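Local coordinates for probable leucine/isoleucine/valine-binding protein (Rhodopirellula baltica, PDB 4KV7) that probably binds leucine, isoleucine, valine or a related small ligand as a periplasmic binding protein, at residues Y68-A74 and P96-A101. The protein carries 1 engineered substitution. Numbering follows the deposited sequence.
Sequences YEPARTA and PTAITA. With FMT (formic acid), chain B.
The Tyr68 ring meets Thr97 CG2 and Pro96 CG obliquely, Tyr68 CD1 lying 4.1 Å from Thr97 CG2, while at its edge, in the ring plane, sits formic acid O2; the Phe250 ring also meets it, planes at about 40°. Tyr68 OH donates a 2.6 Å hydrogen bond to that O2. With Tyr68 CG anti to the backbone N (chi1 -170°), the ring reaches across toward Pro96 and Thr97. Gln164 also bonds the hydroxyl, and Thr95 and Tyr138 hold the formic acid, probably a guest from the crystallisation liquor, at a position consistent with the interdomain cleft where relatives take up ligand. Replacing Tyr68 by alanine would probably leave formic acid O2 and Gln164 without this partner and open a gap beside Thr97 CG2. No hydrogen bond joins the segments; the rest is van der Waals contact. Pro70 lays its ring against the other helix: Pro70 CG is 3.8 Å from Pro96 CB, and Pro70 CB is 3.4 Å from Thr100 OG1, which weakly bonds Pro96 O. Thr97 CG2 comes within 3.2 Å of Thr73 OG1, whose hydrogen-bond partner is Asp66; Thr97 OG1 turns instead to Val93 O. One turn on, Thr73 CG2 meets Ala101 CB at 3.8 Å and Ala74 CB meets Thr100 CG2 at 3.7 Å, small side chains that let the axes of 70-74 and 96-101 approach to 8.5 Å, crossing at -32°. Glu69 holds the N-cap position of helix 70-81, its carboxylate turned to Arg198 and Asn199. The segments thus join the N-terminal parts of helices 70-81 and 95-107, which follow strands 57-65 and 89-90, with helix 167-183 touching Tyr68 and Pro96.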
ATOM      1  N   TYR A  68      12.627   4.097   3.813  1.00  9.83           N
ATOM      2  CA  TYR A  68      12.267   2.678   3.698  1.00  9.25           C
ATOM      3  C   TYR A  68      13.373   1.804   4.296  1.00 10.05           C
ATOM      4  O   TYR A  68      13.715   0.737   3.775  1.00 10.49           O
ATOM      5  CB  TYR A  68      11.934   2.320   2.241  1.00 10.21           C
ATOM      6  CG  TYR A  68      11.307   0.956   1.971  1.00  8.62           C
ATOM      7  CD1 TYR A  68      10.358   0.389   2.820  1.00  8.89           C
ATOM      8  CD2 TYR A  68      11.652   0.257   0.821  1.00  8.57           C
ATOM      9  CE1 TYR A  68       9.785  -0.844   2.529  1.00  9.18           C
ATOM     10  CE2 TYR A  68      11.077  -0.960   0.516  1.00  8.86           C
ATOM     11  CZ  TYR A  68      10.151  -1.514   1.376  1.00  8.12           C
ATOM     12  OH  TYR A  68       9.611  -2.729   1.058  1.00  9.07           O
ATOM     13  N   GLU A  69      13.908   2.256   5.428  1.00  9.96           N
ATOM     14  CA  GLU A  69      14.915   1.513   6.173  1.00 10.28           C
ATOM     15  C   GLU A  69      14.554   1.409   7.650  1.00 10.64           C
ATOM     16  O   GLU A  69      14.476   2.426   8.349  1.00 10.91           O
ATOM     17  CB  GLU A  69      16.292   2.158   6.002  1.00 12.19           C
ATOM     18  CG  GLU A  69      16.881   1.942   4.616  1.00 12.56           C
ATOM     19  CD  GLU A  69      17.165   0.475   4.308  1.00 14.38           C
ATOM     20  OE1 GLU A  69      17.192  -0.370   5.236  1.00 13.39           O
ATOM     21  OE2 GLU A  69      17.366   0.151   3.119  1.00 21.99           O
ATOM     22  N   PRO A  70      14.353   0.176   8.140  1.00 11.31           N
ATOM     23  CA  PRO A  70      13.966  -0.019   9.545  1.00 12.82           C
ATOM     24  C   PRO A  70      14.925   0.608  10.560  1.00 12.58           C
ATOM     25  O   PRO A  70      14.473   1.000  11.633  1.00 13.90           O
ATOM     26  CB  PRO A  70      13.945  -1.542   9.691  1.00 14.05           C
ATOM     27  CG  PRO A  70      13.591  -2.029   8.328  1.00 13.38           C
ATOM     28  CD  PRO A  70      14.282  -1.083   7.374  1.00 11.64           C
ATOM     29  N   ALA A  71      16.209   0.711  10.232  1.00 12.66           N
ATOM     30  CA  ALA A  71      17.169   1.350  11.128  1.00 14.88           C
ATOM     31  C   ALA A  71      16.806   2.806  11.405  1.00 14.16           C
ATOM     32  O   ALA A  71      17.146   3.343  12.462  1.00 16.13           O
ATOM     33  CB  ALA A  71      18.589   1.252  10.574  1.00 15.63           C
ATOM     34  N   ARG A  72      16.140   3.451  10.453  1.00 13.27           N
ATOM     35  CA  ARG A  72      15.682   4.817  10.644  1.00 12.66           C
ATOM     36  C   ARG A  72      14.271   4.884  11.205  1.00 11.66           C
ATOM     37  O   ARG A  72      13.922   5.839  11.898  1.00 12.91           O
ATOM     38  CB  ARG A  72      15.802   5.615   9.346  1.00 13.18           C
ATOM     39  CG  ARG A  72      17.251   5.788   8.916  1.00 14.22           C
ATOM     40  CD  ARG A  72      17.382   6.209   7.468  1.00 16.46           C
ATOM     41  NE  ARG A  72      16.835   7.540   7.227  1.00 16.94           N
ATOM     42  CZ  ARG A  72      16.777   8.110   6.027  1.00 18.84           C
ATOM     43  NH1 ARG A  72      17.214   7.457   4.956  1.00 17.19           N
ATOM     44  NH2 ARG A  72      16.270   9.326   5.895  1.00 21.89           N
ATOM     45  N   THR A  73      13.464   3.864  10.917  1.00 11.98           N
ATOM     46  CA  THR A  73      12.106   3.800  11.437  1.00 11.04           C
ATOM     47  C   THR A  73      12.086   3.819  12.956  1.00 11.68           C
ATOM     48  O   THR A  73      11.273   4.512  13.552  1.00 12.57           O
ATOM     49  CB  THR A  73      11.387   2.532  10.956  1.00 11.53           C
ATOM     50  OG1 THR A  73      11.472   2.441   9.529  1.00 11.48           O
ATOM     51  CG2 THR A  73       9.914   2.538  11.373  1.00 12.17           C
ATOM     52  N   ALA A  74      12.971   3.059  13.590  1.00 12.17           N
ATOM     53  CA  ALA A  74      12.943   2.951  15.043  1.00 13.84           C
ATOM     54  C   ALA A  74      13.113   4.301  15.758  1.00 14.50           C
ATOM     55  O   ALA A  74      12.246   4.675  16.551  1.00 14.31           O
ATOM     56  CB  ALA A  74      13.943   1.900  15.544  1.00 16.39           C
ATOM     57  N   PRO A  96       9.092  -4.410   6.383  1.00  8.72           N
ATOM     58  CA  PRO A  96      10.156  -4.483   7.391  1.00 10.44           C
ATOM     59  C   PRO A  96      10.175  -3.255   8.312  1.00  9.58           C
ATOM     60  O   PRO A  96      10.529  -3.375   9.490  1.00 11.34           O
ATOM     61  CB  PRO A  96      11.438  -4.572   6.548  1.00 11.30           C
ATOM     62  CG  PRO A  96      11.038  -4.068   5.172  1.00 10.00           C
ATOM     63  CD  PRO A  96       9.627  -4.501   5.011  1.00 10.03           C
ATOM     64  N   THR A  97       9.785  -2.102   7.782  1.00  9.38           N
ATOM     65  CA  THR A  97       9.639  -0.900   8.595  1.00  9.81           C
ATOM     66  C   THR A  97       8.502  -1.069   9.621  1.00 10.13           C
ATOM     67  O   THR A  97       8.698  -0.805  10.813  1.00 11.05           O
ATOM     68  CB  THR A  97       9.397   0.305   7.708  1.00  9.36           C
ATOM     69  OG1 THR A  97       8.355  -0.052   6.793  1.00 10.00           O
ATOM     70  CG2 THR A  97      10.662   0.685   6.927  1.00 10.91           C
ATOM     71  N   ALA A  98       7.328  -1.531   9.193  1.00  9.25           N
ATOM     72  CA  ALA A  98       6.222  -1.766  10.129  1.00 10.44           C
ATOM     73  C   ALA A  98       6.603  -2.758  11.220  1.00 10.06           C
ATOM     74  O   ALA A  98       6.210  -2.604  12.375  1.00 11.36           O
ATOM     75  CB  ALA A  98       4.973  -2.247   9.399  1.00  9.98           C
ATOM     76  N   ILE A  99       7.357  -3.788  10.866  1.00 10.19           N
ATOM     77  CA  ILE A  99       7.722  -4.796  11.846  1.00 11.36           C
ATOM     78  C   ILE A  99       8.577  -4.183  12.970  1.00 11.14           C
ATOM     79  O   ILE A  99       8.448  -4.554  14.142  1.00 12.62           O
ATOM     80  CB  ILE A  99       8.355  -6.014  11.154  1.00 12.30           C
ATOM     81  CG1 ILE A  99       7.256  -6.797  10.423  1.00 12.78           C
ATOM     82  CG2 ILE A  99       9.083  -6.893  12.156  1.00 14.79           C
ATOM     83  CD1 ILE A  99       7.769  -7.821   9.434  1.00 14.67           C
ATOM     84  N   THR A 100       9.423  -3.220  12.616  1.00 11.66           N
ATOM     85  CA  THR A 100      10.163  -2.430  13.598  1.00 12.74           C
ATOM     86  C   THR A 100       9.270  -1.424  14.346  1.00 12.39           C
ATOM     87  O   THR A 100       9.420  -1.216  15.559  1.00 13.25           O
ATOM     88  CB  THR A 100      11.321  -1.699  12.896  1.00 14.05           C
ATOM     89  OG1 THR A 100      12.231  -2.674  12.367  1.00 15.43           O
ATOM     90  CG2 THR A 100      12.054  -0.758  13.847  1.00 16.11           C
ATOM     91  N   ALA A 101       8.341  -0.802  13.629  1.00 11.96           N
ATOM     92  CA  ALA A 101       7.536   0.267  14.193  1.00 11.74           C
ATOM     93  C   ALA A 101       6.471  -0.215  15.167  1.00 11.80           C
ATOM     94  O   ALA A 101       6.200   0.437  16.178  1.00 13.14           O
ATOM     95  CB  ALA A 101       6.886   1.044  13.083  1.00 12.17           C
TER
HETATM   96  C   FMT B 501       6.352  -3.656   1.662  1.00  7.70           C
HETATM   97  O1  FMT B 501       5.284  -4.065   2.137  1.00  8.08           O
HETATM   98  O2  FMT B 501       7.387  -3.439   2.306  1.00  8.33           O